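Local coordinates for protein phosphatase (Thermotoga maritima, PDB 1NF2) that probably hydrolyses phosphate esters as a magnesium-dependent phosphatase of the haloacid dehalogenase (HAD) superfamily, at residues 51-54 with 58-61. Sequence-based numbering, arbitrary orientation.
Sequences VEKK and RTFP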
loop_
_atom_site.group_PDB
_atom_site.type_symbol
_atom_site.label_atom_id
_atom_site.label_comp_id
_atom_site.label_asym_id
_atom_site.label_seq_id
_atom_site.Cartn_x
_atom_site.Cartn_y
_atom_site.Cartn_z
ATOM N N VAL A 51 10.356 1.236 7.420
ATOM C CA VAL A 51 11.306 1.555 6.364
ATOM C C VAL A 51 11.712 3.015 6.557
ATOM O O VAL A 51 12.889 3.370 6.436
ATOM C CB VAL A 51 10.676 1.375 4.965
ATOM C CG1 VAL A 51 11.567 2.004 3.893
ATOM C CG2 VAL A 51 10.497 -0.100 4.674
ATOM N N GLU A 52 10.725 3.846 6.881
ATOM C CA GLU A 52 10.946 5.268 7.104
ATOM C C GLU A 52 11.931 5.502 8.243
ATOM O O GLU A 52 12.881 6.269 8.100
ATOM C CB GLU A 52 9.622 5.972 7.428
ATOM C CG GLU A 52 8.585 5.895 6.317
ATOM C CD GLU A 52 7.288 6.603 6.675
ATOM O OE1 GLU A 52 6.331 6.535 5.872
ATOM O OE2 GLU A 52 7.226 7.227 7.757
ATOM N N LYS A 53 11.708 4.840 9.370
ATOM C CA LYS A 53 12.586 5.005 10.516
ATOM C C LYS A 53 13.970 4.400 10.294
ATOM O O LYS A 53 14.957 4.886 10.841
ATOM C CB LYS A 53 11.932 4.420 11.771
ATOM C CG LYS A 53 10.830 5.314 12.327
ATOM C CD LYS A 53 10.215 4.776 13.611
ATOM C CE LYS A 53 9.299 3.592 13.350
ATOM N NZ LYS A 53 8.592 3.159 14.594
ATOM N N LYS A 54 14.046 3.356 9.478
ATOM C CA LYS A 54 15.322 2.708 9.199
ATOM C C LYS A 54 16.287 3.582 8.400
ATOM O O LYS A 54 17.473 3.655 8.717
ATOM C CB LYS A 54 15.090 1.403 8.442
ATOM C CG LYS A 54 16.362 0.690 8.011
ATOM C CD LYS A 54 16.021 -0.575 7.240
ATOM C CE LYS A 54 17.259 -1.342 6.825
ATOM N NZ LYS A 54 16.863 -2.527 6.021
ATOM N N ARG A 58 12.818 8.871 11.583
ATOM C CA ARG A 58 11.552 9.570 11.780
ATOM C C ARG A 58 10.443 8.993 10.900
ATOM O O ARG A 58 10.671 8.081 10.114
ATOM C CB ARG A 58 11.722 11.049 11.438
ATOM C CG ARG A 58 12.238 11.270 10.029
ATOM C CD ARG A 58 11.991 12.691 9.546
ATOM N NE ARG A 58 10.563 12.974 9.414
ATOM C CZ ARG A 58 10.062 14.082 8.873
ATOM N NH1 ARG A 58 10.876 15.019 8.405
ATOM N NH2 ARG A 58 8.746 14.252 8.802
ATOM N N THR A 59 9.239 9.536 11.033
ATOM C CA THR A 59 8.122 9.087 10.217
ATOM C C THR A 59 7.629 10.276 9.403
ATOM O O THR A 59 7.903 11.430 9.740
ATOM C CB THR A 59 6.960 8.516 11.077
ATOM O OG1 THR A 59 6.469 9.524 11.973
ATOM C CG2 THR A 59 7.446 7.307 11.879
ATOM N N PHE A 60 6.907 9.987 8.328
ATOM C CA PHE A 60 6.387 11.025 7.445
ATOM C C PHE A 60 4.912 10.762 7.181
ATOM O O PHE A 60 4.380 9.716 7.568
ATOM C CB PHE A 60 7.109 10.969 6.092
ATOM C CG PHE A 60 8.597 11.147 6.176
ATOM C CD1 PHE A 60 9.178 12.383 5.914
ATOM C CD2 PHE A 60 9.418 10.078 6.505
ATOM C CE1 PHE A 60 10.560 12.551 5.978
ATOM C CE2 PHE A 60 10.801 10.235 6.573
ATOM C CZ PHE A 60 11.371 11.472 6.307
ATOM N N PRO A 61 4.220 11.727 6.545
ATOM C CA PRO A 61 2.807 11.498 6.249
ATOM C C PRO A 61 2.857 10.199 5.436
ATOM O O PRO A 61 3.685 10.061 4.535
ATOM C CB PRO A 61 2.440 12.716 5.405
ATOM C CG PRO A 61 3.259 13.808 6.060
ATOM C CD PRO A 61 4.602 13.127 6.275
#
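The last turn of helix 45-55 and the loop that leads into strand 62-64 form a helix-to-strand connection at the sheet of the HAD core domain, where Glu-52 reaches from the helix to the backbone of Phe-60. The backbone N of Phe-60 donates to OE2 of Glu-52 at 2.8 Å, with an N-H...O angle of 153° and from above the carboxylate plane. CG of Glu-52 lies anti to its carbonyl carbon (chi1 -62°), and the chain is extended from there, which carries the carboxylate across to the loop. OE2 also sits 3.2 Å from CA of Thr-59. It meets the Phe-60 ring at the edge, 3.8 Å from CD2, and the carboxylate and ring planes are 74° apart. The other oxygen, OE1, is hydrogen-bonded to Thr-62 OG1, and so the buried carboxylate is tied down at both oxygens. With an alanine here, the N-H of Phe-60 and the hydroxyl of Thr-62 would both probably lose their carboxylate partner, and the loop its polar tie to the helix. The side chain of Glu-52 lies about 11 Å from that of the magnesium ligand Asp-8.

Nearer the surface, Lys-53 and Thr-59 run side by side. CG of Lys-53 touches CG2 of Thr-59 at 4.0 Å, while OG1 of Thr-59 bonds to Tyr-71 OH. CB of Arg-58 points away from the helix, and the side chain folds back along its own loop. Its NE and NH2 both grip Thr-59 O, each at 3.1 Å and from the same face of the carbonyl. This lays the guanidinium over one face of the Phe-60 ring, with CE1 3.3 Å above the guanidinium plane. Phe-39 and Phe-56 also meet that ring. The arrangement is a helix-end carboxylate accepting a backbone N-H in an alpha-to-beta connection of the Rossmann-like HAD core.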